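PDB 5UOF: alpha,alpha-trehalose-phosphate synthase (UDP-forming), which belongs to glycosyltransferase family 20, an enzyme family of the GT-B clan, and is built from two domains with Rossmann-like cores. Local coordinates for residues A[156-161]-A[463-468]; A[160-165]-A[455-460]; A[181-186]-A[201-206]; A[210-215]-A[221-226]; A[218-221]-A[226-229]. All blocks are in the same frame, centred on the assembly; numbering follows the deposited sequence. Where two conformers were deposited one is given.

Contact 1 of 5, residues A[156-161]-A[463-468]; sequences KNPIGF and SVAAAA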
# COMPACT_ATOMS: atom_id res chain seq x y z
N LYS A 156 -11.11 -4.72 -34.19
CA LYS A 156 -11.95 -3.59 -33.83
C LYS A 156 -13.17 -3.99 -33.02
O LYS A 156 -13.99 -3.13 -32.69
CB LYS A 156 -12.38 -2.84 -35.10
CG LYS A 156 -11.19 -2.39 -35.92
CD LYS A 156 -11.58 -1.36 -36.96
CE LYS A 156 -10.32 -0.82 -37.63
NZ LYS A 156 -9.27 -0.50 -36.61
N ASN A 157 -13.30 -5.27 -32.67
CA ASN A 157 -14.46 -5.76 -31.95
C ASN A 157 -14.63 -5.04 -30.62
O ASN A 157 -13.66 -4.53 -30.04
CB ASN A 157 -14.32 -7.26 -31.68
CG ASN A 157 -14.24 -8.07 -32.94
OD1 ASN A 157 -13.31 -7.92 -33.74
ND2 ASN A 157 -15.20 -8.96 -33.12
N PRO A 158 -15.85 -5.00 -30.08
CA PRO A 158 -16.01 -4.63 -28.67
C PRO A 158 -15.25 -5.62 -27.80
O PRO A 158 -15.40 -6.84 -27.95
CB PRO A 158 -17.53 -4.73 -28.44
CG PRO A 158 -18.14 -4.67 -29.82
CD PRO A 158 -17.14 -5.36 -30.70
N ILE A 159 -14.41 -5.10 -26.91
CA ILE A 159 -13.66 -5.95 -25.99
C ILE A 159 -13.86 -5.41 -24.59
O ILE A 159 -13.69 -4.21 -24.35
CB ILE A 159 -12.15 -5.99 -26.31
CG1 ILE A 159 -11.91 -6.20 -27.81
CG2 ILE A 159 -11.50 -7.12 -25.52
CD1 ILE A 159 -10.43 -6.16 -28.19
N GLY A 160 -14.21 -6.29 -23.66
CA GLY A 160 -14.35 -5.92 -22.26
C GLY A 160 -13.36 -6.67 -21.40
O GLY A 160 -12.95 -7.79 -21.72
N PHE A 161 -12.99 -6.05 -20.28
CA PHE A 161 -12.10 -6.64 -19.30
C PHE A 161 -12.82 -6.65 -17.97
O PHE A 161 -13.50 -5.68 -17.63
CB PHE A 161 -10.78 -5.83 -19.18
CG PHE A 161 -9.77 -6.43 -18.22
CD1 PHE A 161 -9.13 -7.63 -18.51
CD2 PHE A 161 -9.43 -5.77 -17.04
CE1 PHE A 161 -8.19 -8.17 -17.64
CE2 PHE A 161 -8.49 -6.31 -16.16
CZ PHE A 161 -7.87 -7.50 -16.46
N SER A 463 -23.93 -2.47 -25.71
CA SER A 463 -24.08 -1.03 -25.88
C SER A 463 -22.93 -0.43 -26.68
O SER A 463 -23.14 0.49 -27.47
CB SER A 463 -24.20 -0.34 -24.52
OG SER A 463 -25.46 -0.61 -23.94
N VAL A 464 -21.71 -0.93 -26.46
CA VAL A 464 -20.58 -0.49 -27.28
C VAL A 464 -20.87 -0.75 -28.75
O VAL A 464 -20.71 0.13 -29.61
CB VAL A 464 -19.28 -1.17 -26.83
CG1 VAL A 464 -18.13 -0.79 -27.77
CG2 VAL A 464 -18.95 -0.79 -25.41
N ALA A 465 -21.32 -1.97 -29.07
CA ALA A 465 -21.61 -2.32 -30.45
C ALA A 465 -22.70 -1.43 -31.04
O ALA A 465 -22.59 -0.97 -32.18
CB ALA A 465 -22.02 -3.79 -30.54
N ALA A 466 -23.74 -1.15 -30.26
CA ALA A 466 -24.84 -0.34 -30.77
C ALA A 466 -24.40 1.10 -31.03
O ALA A 466 -24.80 1.70 -32.03
CB ALA A 466 -26.01 -0.36 -29.78
N ALA A 467 -23.56 1.65 -30.15
CA ALA A 467 -23.07 3.01 -30.35
C ALA A 467 -22.21 3.11 -31.61
O ALA A 467 -22.37 4.02 -32.42
CB ALA A 467 -22.30 3.48 -29.12
N ALA A 468 -21.29 2.15 -31.78
CA ALA A 468 -20.47 2.13 -32.99
C ALA A 468 -21.34 2.05 -34.24
O ALA A 468 -21.04 2.69 -35.26
CB ALA A 468 -19.49 0.96 -32.94
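In this GT-B fold the C-terminal helix 450-472 returns to the N-terminal Rossmann-like domain and rests Val-464 and Ala-465 against Pro-158, which stands just ahead of strand 159-162. The contact illustrates how one proline ring can serve two neighbouring helical residues at the surface. Its CB meets CG1 of Val-464 at 4.0 Å, while its CG, the next atom round the ring, meets CB of Ala-465, also at 4.0 Å. No hydrogen bond crosses between the segments. The interaction is purely apolar and small, burying about 101 Å² in all, with the alpha carbons of Pro-158 and Ala-465 6.3 Å apart. The ring restricts the backbone of Pro-158, whose chain is held by a backbone bond to Ile-136 of the adjoining strand, while the side-chain ND2 of Asn-157, just before it, is held by the carbonyls of Arg-131 and Asp-134. The valine also touches Asp-190, so the helix meets the residues leading into two adjacent parallel strands, 159-162 and 191-194. In Val-464, CG1 lies anti to the backbone N (chi1 175°), which carries that methyl to the proline. The same CG1 is 4.4 Å from Pro-158 CG, whereas the other branch, CG2, stays 5.2 Å from Pro-158 CB.

Contact 2 of 5, residues A[160-165]-A[455-460]; sequences GFFLHI and DTFVAD. With EDO (1,2-ethanediol), chain Q.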
# COMPACT_ATOMS: atom_id res chain seq x y z
N GLY A 160 -14.21 -6.29 -23.66
CA GLY A 160 -14.35 -5.92 -22.26
C GLY A 160 -13.36 -6.67 -21.40
O GLY A 160 -12.95 -7.79 -21.72
N PHE A 161 -12.99 -6.05 -20.28
CA PHE A 161 -12.10 -6.64 -19.30
C PHE A 161 -12.82 -6.65 -17.97
O PHE A 161 -13.50 -5.68 -17.63
CB PHE A 161 -10.78 -5.83 -19.18
CG PHE A 161 -9.77 -6.43 -18.22
CD1 PHE A 161 -9.13 -7.63 -18.51
CD2 PHE A 161 -9.43 -5.77 -17.04
CE1 PHE A 161 -8.19 -8.17 -17.64
CE2 PHE A 161 -8.49 -6.31 -16.16
CZ PHE A 161 -7.87 -7.50 -16.46
N PHE A 162 -12.69 -7.75 -17.22
CA PHE A 162 -13.13 -7.76 -15.83
C PHE A 162 -11.98 -8.20 -14.94
O PHE A 162 -11.43 -9.29 -15.12
CB PHE A 162 -14.35 -8.65 -15.59
CG PHE A 162 -14.89 -8.51 -14.19
CD1 PHE A 162 -15.66 -7.41 -13.86
CD2 PHE A 162 -14.55 -9.42 -13.19
CE1 PHE A 162 -16.12 -7.23 -12.56
CE2 PHE A 162 -15.02 -9.25 -11.89
CZ PHE A 162 -15.80 -8.16 -11.58
N LEU A 163 -11.62 -7.35 -13.98
CA LEU A 163 -10.59 -7.64 -13.01
C LEU A 163 -11.23 -8.28 -11.78
O LEU A 163 -12.07 -7.66 -11.12
CB LEU A 163 -9.85 -6.36 -12.62
CG LEU A 163 -8.61 -6.57 -11.75
CD1 LEU A 163 -7.51 -7.28 -12.57
CD2 LEU A 163 -8.14 -5.22 -11.22
N HIS A 164 -10.83 -9.52 -11.46
CA HIS A 164 -11.42 -10.21 -10.33
C HIS A 164 -10.75 -9.87 -9.00
O HIS A 164 -11.35 -10.09 -7.94
CB HIS A 164 -11.36 -11.72 -10.55
CG HIS A 164 -12.20 -12.19 -11.70
ND1 HIS A 164 -13.30 -13.01 -11.52
CD2 HIS A 164 -12.12 -11.95 -13.02
CE1 HIS A 164 -13.85 -13.25 -12.70
NE2 HIS A 164 -13.15 -12.63 -13.63
N ILE A 165 -9.53 -9.34 -9.03
CA ILE A 165 -8.78 -8.98 -7.83
C ILE A 165 -8.91 -7.48 -7.62
O ILE A 165 -9.49 -6.79 -8.47
CB ILE A 165 -7.32 -9.43 -7.96
CG1 ILE A 165 -6.62 -8.70 -9.11
CG2 ILE A 165 -7.25 -10.94 -8.19
CD1 ILE A 165 -5.12 -8.90 -9.10
N ASP A 455 -25.28 -10.41 -16.83
CA ASP A 455 -26.21 -9.70 -17.70
C ASP A 455 -25.81 -8.25 -17.90
O ASP A 455 -25.91 -7.72 -19.01
CB ASP A 455 -27.62 -9.78 -17.13
CG ASP A 455 -28.24 -11.16 -17.27
OD1 ASP A 455 -27.77 -11.94 -18.13
OD2 ASP A 455 -29.19 -11.45 -16.52
N THR A 456 -25.35 -7.57 -16.83
CA THR A 456 -25.01 -6.16 -16.97
C THR A 456 -23.72 -5.98 -17.76
O THR A 456 -23.59 -5.04 -18.55
CB THR A 456 -24.91 -5.49 -15.60
OG1 THR A 456 -23.94 -6.17 -14.81
CG2 THR A 456 -26.26 -5.57 -14.88
N PHE A 457 -22.74 -6.87 -17.56
CA PHE A 457 -21.50 -6.73 -18.32
C PHE A 457 -21.75 -7.00 -19.80
O PHE A 457 -21.32 -6.22 -20.66
CB PHE A 457 -20.41 -7.66 -17.78
CG PHE A 457 -19.03 -7.28 -18.25
CD1 PHE A 457 -18.59 -7.60 -19.52
CD2 PHE A 457 -18.18 -6.57 -17.42
CE1 PHE A 457 -17.33 -7.23 -19.96
CE2 PHE A 457 -16.91 -6.20 -17.84
CZ PHE A 457 -16.48 -6.53 -19.12
N VAL A 458 -22.49 -8.07 -20.11
CA VAL A 458 -22.78 -8.37 -21.52
C VAL A 458 -23.59 -7.24 -22.14
O VAL A 458 -23.37 -6.87 -23.30
CB VAL A 458 -23.49 -9.73 -21.63
CG1 VAL A 458 -24.03 -9.93 -23.06
CG2 VAL A 458 -22.53 -10.85 -21.26
N ALA A 459 -24.53 -6.66 -21.38
CA ALA A 459 -25.32 -5.54 -21.90
C ALA A 459 -24.44 -4.34 -22.21
O ALA A 459 -24.68 -3.62 -23.19
CB ALA A 459 -26.41 -5.15 -20.90
N ASP A 460 -23.42 -4.09 -21.39
CA ASP A 460 -22.53 -2.97 -21.67
C ASP A 460 -21.69 -3.23 -22.92
O ASP A 460 -21.43 -2.31 -23.69
CB ASP A 460 -21.65 -2.66 -20.46
CG ASP A 460 -22.43 -1.98 -19.34
OD1 ASP A 460 -23.59 -1.58 -19.58
OD2 ASP A 460 -21.90 -1.85 -18.21
C1 EDO Q . -27.28 -12.24 -21.74
O1 EDO Q . -27.66 -11.26 -20.76
C2 EDO Q . -26.46 -13.34 -21.08
O2 EDO Q . -27.30 -14.38 -20.56
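Within the Rossmann-like N-terminal domain, the ring of Phe-457 from the C-terminal helix 450-472 is set edge-on against strand 159-162, meeting Gly-160, Phe-161 and Phe-162. The strand and helix segments run nearly antiparallel, at 154°, with their axes 10.0 Å apart, and a single aromatic side chain spans most of that distance. Phe-457 holds CG anti to its backbone N (chi1 -163°), which sends the ring out from the helix toward the strand. CZ leads: it stands 3.8 Å from Gly-160 CA and 3.4 Å from Phe-161 O, both close to the ring plane. The carbonyl therefore faces the hydrogen-bearing rim, probably mildly favourably. Gly-160 has no beta carbon on the side facing the helix, where Phe-457 CE1 takes up the space, so the ring edge comes down onto bare backbone. On the other flank, Phe-457 CE2 touches Phe-162 CB at 4.2 Å and lies near the edge of the Phe-162 ring. Trp-137 of the neighbouring strand stacks on Phe-457, and Trp-453, one turn earlier in the helix, meets Phe-162 edge-to-face. Away from the strand, Asp-455 OD1 accepts a hydrogen bond of 2.7 Å from O1 of a 1,2-ethanediol, probably left by crystallisation and also bound by Glu-42. Here a helix covers the parallel part of the sheet through buried aromatic rings, the layered alpha/beta packing of a Rossmann-like domain.

Contact 3 of 5, residues A[181-186]-A[201-206]; sequences ELVKFM and QAFTDY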
# COMPACT_ATOMS: atom_id res chain seq x y z
N GLU A 181 2.31 1.67 -18.54
CA GLU A 181 1.99 0.82 -19.69
C GLU A 181 0.82 -0.10 -19.40
O GLU A 181 -0.00 -0.37 -20.29
CB GLU A 181 3.23 0.02 -20.10
CG GLU A 181 3.06 -0.75 -21.40
CD GLU A 181 4.37 -1.30 -21.92
OE1 GLU A 181 4.64 -1.15 -23.13
OE2 GLU A 181 5.13 -1.88 -21.12
N LEU A 182 0.72 -0.61 -18.17
CA LEU A 182 -0.42 -1.44 -17.81
C LEU A 182 -1.72 -0.67 -17.94
O LEU A 182 -2.73 -1.20 -18.43
CB LEU A 182 -0.27 -1.98 -16.39
CG LEU A 182 0.88 -2.96 -16.19
CD1 LEU A 182 0.95 -3.37 -14.75
CD2 LEU A 182 0.72 -4.18 -17.07
N VAL A 183 -1.73 0.59 -17.49
CA VAL A 183 -2.95 1.38 -17.59
C VAL A 183 -3.28 1.68 -19.05
O VAL A 183 -4.45 1.66 -19.45
CB VAL A 183 -2.83 2.65 -16.73
CG1 VAL A 183 -3.93 3.63 -17.07
CG2 VAL A 183 -2.87 2.28 -15.23
N LYS A 184 -2.25 1.92 -19.88
CA LYS A 184 -2.49 2.02 -21.32
C LYS A 184 -3.15 0.75 -21.87
O LYS A 184 -4.10 0.83 -22.65
CB LYS A 184 -1.18 2.30 -22.07
CG LYS A 184 -1.37 2.42 -23.59
CD LYS A 184 -0.05 2.66 -24.32
CE LYS A 184 0.88 1.47 -24.18
NZ LYS A 184 2.14 1.62 -24.96
N PHE A 185 -2.66 -0.42 -21.46
CA PHE A 185 -3.29 -1.68 -21.87
C PHE A 185 -4.76 -1.72 -21.47
O PHE A 185 -5.63 -2.16 -22.25
CB PHE A 185 -2.57 -2.86 -21.25
CG PHE A 185 -1.16 -3.05 -21.74
CD1 PHE A 185 -0.74 -2.52 -22.95
CD2 PHE A 185 -0.26 -3.78 -20.98
CE1 PHE A 185 0.56 -2.71 -23.39
CE2 PHE A 185 1.04 -3.97 -21.42
CZ PHE A 185 1.45 -3.43 -22.62
N MET A 186 -5.06 -1.27 -20.25
CA MET A 186 -6.43 -1.30 -19.76
C MET A 186 -7.32 -0.37 -20.56
O MET A 186 -8.52 -0.64 -20.69
CB MET A 186 -6.44 -0.94 -18.28
CG MET A 186 -5.74 -2.01 -17.47
SD MET A 186 -5.61 -1.69 -15.72
CE MET A 186 -7.34 -1.82 -15.22
N GLN A 201 -12.79 3.58 -8.74
CA GLN A 201 -12.28 4.92 -8.44
C GLN A 201 -10.76 4.96 -8.43
O GLN A 201 -10.18 5.98 -8.82
CB GLN A 201 -12.82 5.40 -7.09
CG GLN A 201 -12.50 6.87 -6.82
CD GLN A 201 -13.21 7.81 -7.79
OE1 GLN A 201 -14.44 7.78 -7.92
NE2 GLN A 201 -12.45 8.66 -8.47
N ALA A 202 -10.10 3.88 -7.98
CA ALA A 202 -8.64 3.85 -8.02
C ALA A 202 -8.12 3.98 -9.44
O ALA A 202 -7.16 4.72 -9.70
CB ALA A 202 -8.13 2.55 -7.39
N PHE A 203 -8.74 3.27 -10.38
CA PHE A 203 -8.35 3.37 -11.78
C PHE A 203 -8.63 4.77 -12.31
O PHE A 203 -7.77 5.38 -12.97
CB PHE A 203 -9.10 2.31 -12.59
CG PHE A 203 -8.78 2.31 -14.05
CD1 PHE A 203 -7.57 1.80 -14.51
CD2 PHE A 203 -9.70 2.78 -14.98
CE1 PHE A 203 -7.28 1.79 -15.87
CE2 PHE A 203 -9.42 2.77 -16.34
CZ PHE A 203 -8.20 2.27 -16.79
N THR A 204 -9.82 5.30 -12.03
CA THR A 204 -10.17 6.65 -12.46
C THR A 204 -9.21 7.68 -11.89
O THR A 204 -8.79 8.61 -12.59
CB THR A 204 -11.62 6.95 -12.05
OG1 THR A 204 -12.49 6.00 -12.67
CG2 THR A 204 -12.02 8.33 -12.51
N ASP A 205 -8.86 7.53 -10.61
CA ASP A 205 -7.90 8.43 -9.98
C ASP A 205 -6.57 8.44 -10.74
O ASP A 205 -5.98 9.50 -10.95
CB ASP A 205 -7.65 8.03 -8.53
CG ASP A 205 -8.75 8.48 -7.59
OD1 ASP A 205 -9.63 9.26 -8.01
OD2 ASP A 205 -8.73 8.05 -6.42
N TYR A 206 -6.08 7.26 -11.12
CA TYR A 206 -4.83 7.21 -11.87
C TYR A 206 -4.94 8.02 -13.16
O TYR A 206 -4.08 8.85 -13.46
CB TYR A 206 -4.46 5.75 -12.18
CG TYR A 206 -3.07 5.59 -12.80
CD1 TYR A 206 -2.87 5.80 -14.16
CD2 TYR A 206 -1.98 5.22 -12.02
CE1 TYR A 206 -1.61 5.65 -14.72
CE2 TYR A 206 -0.71 5.07 -12.58
CZ TYR A 206 -0.54 5.29 -13.93
OH TYR A 206 0.71 5.15 -14.49
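Val-183 and Met-186 make the tight part of this contact, one turn of helix 179-186 pressed against Phe-203 and Tyr-206 of helix 197-209. Val-183 lays CG2 over one face of the Tyr-206 ring, 3.8 Å from its centroid and 20° off the ring normal, a CH-pi contact. Val-183 CG1 lies against Tyr-206 CD1 (3.8 Å) and also reaches Phe-203 CE1 (4.0 Å). The side chains of Met-186 and Phe-203 run alongside each other, pointing opposite ways. The methionine chain bends at chi3 (68°), folding CE back to within 3.7 Å of Phe-203 CE1, while SD lies 4.9 Å from the ring centroid in an oblique Met-aromatic contact. These two helices precede and follow strand 191-194 of the Rossmann-like sheet, and their short segments cross at -112° with axes 11.7 Å apart. The phenol OH of Tyr-206 bonds to ND1 of His-179 at the start of the first helix. Beyond this apolar layer the character changes. On the side of helix 197-209 turned from Val-183, Gln-201 NE2 donates to Asp-205 OD1 at 2.9 Å, approaching from above the carboxylate plane, and Asp-205 OD2 forms a salt bridge with Arg-209 of the second subunit.

Contact 4 of 5, residues A[210-215]-A[221-226]; sequences RGIGTA and LHAHGR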
# COMPACT_ATOMS: atom_id res chain seq x y z
N ARG A 210 -3.14 11.86 -12.91
CA ARG A 210 -1.87 11.85 -13.60
C ARG A 210 -1.95 12.47 -14.99
O ARG A 210 -0.98 12.39 -15.75
CB ARG A 210 -1.33 10.42 -13.67
CG ARG A 210 -1.06 9.86 -12.31
CD ARG A 210 -0.58 8.46 -12.40
NE ARG A 210 0.65 8.36 -13.18
CZ ARG A 210 1.87 8.56 -12.68
NH1 ARG A 210 2.01 8.89 -11.40
NH2 ARG A 210 2.94 8.45 -13.47
N GLY A 211 -3.07 13.10 -15.33
CA GLY A 211 -3.18 13.80 -16.60
C GLY A 211 -3.26 12.91 -17.81
O GLY A 211 -2.95 13.35 -18.92
N ILE A 212 -3.66 11.66 -17.64
CA ILE A 212 -3.75 10.74 -18.76
C ILE A 212 -5.05 10.93 -19.53
O ILE A 212 -5.08 10.80 -20.76
CB ILE A 212 -3.60 9.30 -18.24
CG1 ILE A 212 -2.18 9.14 -17.71
CG2 ILE A 212 -3.90 8.26 -19.33
CD1 ILE A 212 -2.02 7.96 -16.91
N GLY A 213 -6.13 11.25 -18.83
CA GLY A 213 -7.40 11.39 -19.50
C GLY A 213 -8.41 12.06 -18.61
O GLY A 213 -8.11 12.49 -17.49
N THR A 214 -9.63 12.15 -19.13
CA THR A 214 -10.69 12.92 -18.51
C THR A 214 -11.97 12.11 -18.50
O THR A 214 -12.20 11.27 -19.37
CB THR A 214 -10.93 14.24 -19.26
OG1 THR A 214 -11.17 13.95 -20.64
CG2 THR A 214 -9.72 15.15 -19.15
N ALA A 215 -12.81 12.38 -17.51
CA ALA A 215 -14.16 11.82 -17.49
C ALA A 215 -15.10 12.81 -18.18
O ALA A 215 -15.04 14.01 -17.92
CB ALA A 215 -14.61 11.55 -16.06
N LEU A 221 -14.51 7.39 -19.70
CA LEU A 221 -13.14 7.88 -19.61
C LEU A 221 -12.57 8.04 -21.01
O LEU A 221 -12.68 7.13 -21.84
CB LEU A 221 -12.26 6.93 -18.79
CG LEU A 221 -11.93 7.40 -17.38
CD1 LEU A 221 -13.17 7.91 -16.67
CD2 LEU A 221 -11.28 6.29 -16.57
N HIS A 222 -11.97 9.20 -21.27
CA HIS A 222 -11.31 9.47 -22.54
C HIS A 222 -9.81 9.48 -22.29
O HIS A 222 -9.29 10.40 -21.65
CB HIS A 222 -11.79 10.80 -23.12
CG HIS A 222 -13.26 10.84 -23.37
ND1 HIS A 222 -13.80 10.78 -24.64
CD2 HIS A 222 -14.31 10.90 -22.52
CE1 HIS A 222 -15.12 10.82 -24.56
NE2 HIS A 222 -15.45 10.89 -23.28
N ALA A 223 -9.12 8.46 -22.78
CA ALA A 223 -7.71 8.29 -22.47
C ALA A 223 -7.06 7.41 -23.52
O ALA A 223 -7.69 6.48 -24.04
CB ALA A 223 -7.51 7.68 -21.07
N HIS A 224 -5.79 7.70 -23.81
CA HIS A 224 -5.00 6.96 -24.79
C HIS A 224 -5.75 6.84 -26.12
O HIS A 224 -5.76 5.79 -26.76
CB HIS A 224 -4.61 5.59 -24.26
CG HIS A 224 -3.61 5.63 -23.14
ND1 HIS A 224 -2.27 5.90 -23.35
CD2 HIS A 224 -3.76 5.46 -21.81
CE1 HIS A 224 -1.64 5.88 -22.19
NE2 HIS A 224 -2.51 5.61 -21.24
N GLY A 225 -6.39 7.94 -26.53
CA GLY A 225 -7.11 8.01 -27.78
C GLY A 225 -8.35 7.14 -27.86
O GLY A 225 -8.87 6.94 -28.96
N ARG A 226 -8.85 6.63 -26.74
CA ARG A 226 -10.01 5.75 -26.74
C ARG A 226 -11.04 6.25 -25.74
O ARG A 226 -10.74 7.07 -24.87
CB ARG A 226 -9.60 4.31 -26.44
CG ARG A 226 -8.55 3.76 -27.41
CD ARG A 226 -8.33 2.26 -27.22
NE ARG A 226 -9.59 1.52 -27.30
CZ ARG A 226 -10.07 1.00 -28.43
NH1 ARG A 226 -9.40 1.13 -29.57
NH2 ARG A 226 -11.22 0.35 -28.42
O HOH W 1 -3.75 9.50 -23.01
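Thr-214 and His-222 exchange two backbone hydrogen bonds that set the pairing of strands 213-215 and 221-223. His-222 N donates to Thr-214 O at 2.8 Å, almost straight at 172°, and the return bond from Thr-214 N to His-222 O is longer, 3.1 Å, and more bent, at 153°. Where direct pairing gives out, beyond Gly-213, a water takes over: it donates to Ile-212 O at 2.9 Å and accepts from His-224 N at 2.8 Å, bridging the two segments as they diverge. Thr-214 and His-222 send their side chains to the same face of the sheet. There the imidazole turns its edge to the threonine carbonyl, with His-222 CD2 3.8 Å from Thr-214 O, while its NE2 bonds to Ser-216 OG in the connecting loop. The face of Ala-215, Leu-221 and Ala-223 is apolar. Ala-215 CB touches Leu-221 CD1 at 4.0 Å, and Leu-221 continues onto Ile-207 of helix 197-209. Ile-212 spreads further along: with CG2 anti to the backbone N (chi1 -66° for CG1), that methyl meets Ala-223 CB at 4.0 Å and His-224 NE2 at 3.6 Å. Gly-211, at positive phi, closes the preceding helix in a Schellman motif. Strands 213-215 and 221-223 form an antiparallel beta hairpin, and a type I' turn from Ala-223 to Arg-226 joins the second of them to strand 226-232, so the hairpin extends the otherwise largely parallel sheet of the N-terminal domain at its edge.

Contact 5 of 5, residues A[218-221]-A[226-229]; sequences DGML and RVVK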
# COMPACT_ATOMS: atom_id res chain seq x y z
N ASP A 218 -21.10 11.74 -19.31
CA ASP A 218 -21.72 10.43 -19.20
C ASP A 218 -20.93 9.46 -18.34
O ASP A 218 -21.36 8.31 -18.18
CB ASP A 218 -21.93 9.84 -20.60
CG ASP A 218 -20.67 9.88 -21.44
OD1 ASP A 218 -19.59 10.17 -20.89
OD2 ASP A 218 -20.75 9.62 -22.66
N GLY A 219 -19.79 9.88 -17.79
CA GLY A 219 -18.97 9.03 -16.96
C GLY A 219 -17.92 8.22 -17.70
O GLY A 219 -17.09 7.58 -17.05
N MET A 220 -17.94 8.24 -19.03
CA MET A 220 -16.92 7.56 -19.81
C MET A 220 -15.56 8.19 -19.56
O MET A 220 -15.45 9.38 -19.26
CB MET A 220 -17.26 7.63 -21.29
CG MET A 220 -18.62 7.09 -21.64
SD MET A 220 -18.69 5.31 -21.47
CE MET A 220 -17.87 4.80 -22.97
N LEU A 221 -14.51 7.39 -19.70
CA LEU A 221 -13.14 7.88 -19.61
C LEU A 221 -12.57 8.04 -21.01
O LEU A 221 -12.68 7.13 -21.84
CB LEU A 221 -12.26 6.93 -18.79
CG LEU A 221 -11.93 7.40 -17.38
CD1 LEU A 221 -13.17 7.91 -16.67
CD2 LEU A 221 -11.28 6.29 -16.57
N ARG A 226 -8.85 6.63 -26.74
CA ARG A 226 -10.01 5.75 -26.74
C ARG A 226 -11.04 6.25 -25.74
O ARG A 226 -10.74 7.07 -24.87
CB ARG A 226 -9.60 4.31 -26.44
CG ARG A 226 -8.55 3.76 -27.41
CD ARG A 226 -8.33 2.26 -27.22
NE ARG A 226 -9.59 1.52 -27.30
CZ ARG A 226 -10.07 1.00 -28.43
NH1 ARG A 226 -9.40 1.13 -29.57
NH2 ARG A 226 -11.22 0.35 -28.42
N VAL A 227 -12.26 5.77 -25.89
CA VAL A 227 -13.34 6.03 -24.95
C VAL A 227 -13.61 4.74 -24.20
O VAL A 227 -13.91 3.71 -24.82
CB VAL A 227 -14.61 6.54 -25.66
CG1 VAL A 227 -15.64 7.00 -24.64
CG2 VAL A 227 -14.26 7.69 -26.59
N VAL A 228 -13.51 4.78 -22.88
CA VAL A 228 -13.56 3.58 -22.06
C VAL A 228 -14.72 3.72 -21.08
O VAL A 228 -14.82 4.73 -20.38
CB VAL A 228 -12.24 3.37 -21.29
CG1 VAL A 228 -12.24 2.03 -20.59
CG2 VAL A 228 -11.04 3.51 -22.23
N LYS A 229 -15.60 2.72 -21.07
CA LYS A 229 -16.62 2.60 -20.04
C LYS A 229 -16.01 1.92 -18.83
O LYS A 229 -15.54 0.78 -18.93
CB LYS A 229 -17.81 1.81 -20.57
CG LYS A 229 -18.72 1.24 -19.50
CD LYS A 229 -19.76 2.24 -19.09
CE LYS A 229 -20.82 1.58 -18.22
NZ LYS A 229 -21.79 2.60 -17.76
O HOH W 2 -20.59 5.86 -17.84
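Met-220 lies crosswise to both Val-227 and Lys-229, meeting each at about a right angle, and so packs the loop before strand 221-223 against strand 226-232. Two bends, chi2 -71° and chi3 -78°, curl its thioether over the neighbouring strand. CE touches Val-227 CG1 at 3.5 Å, and SD rests 3.7 Å from Lys-229 CB, crossing the base of the lysine chain. Next to this side-chain packing the backbones form an antiparallel hydrogen-bonded pair: Leu-221 N donates to Val-228 O at 2.8 Å and Val-228 N to Leu-221 O at 2.7 Å, each in the carbonyl plane of its acceptor. Val-228 and Leu-221 point to one face, where Leu-221 also meets Phe-203 of helix 197-209. The approach to the strand is shaped by an Asx turn, in which Asp-218 OD1 accepts from Met-220 N at 3.1 Å from above the carboxylate plane, with Gly-219 at positive phi between them. A water donates to Asp-218 O at 2.6 Å. The chemistry implies a division of labour: two short backbone bonds fix the register, van der Waals contact from the bent methionine covers Val-227 and the base of Lys-229, and between these two segments the lysine NZ has just a weak link, 3.5 Å, to that water.

How the contacts relate
Contacts 1 and 2 join the same two elements, strand 159-162 and helix 450-472, yet differ with depth: contact 2 is buried and aromatic, whereas contact 1, about 12 Å away between centres, is a slight aliphatic touch at the surface. Contact 3 is also buried and free of cross-segment hydrogen bonds, but pairs two helices and has a polar side toward the second subunit. Contacts 4 and 5, partly buried, are held chiefly by backbone bonds and share Leu-221 and Arg-226. Contact 4 meets contact 3 where His-224 NE2 lies 3.6 Å from Lys-184 CA, while Lys-229 CE reaches Asp-460 OD2 at 3.6 Å, connecting contacts 5 and 2.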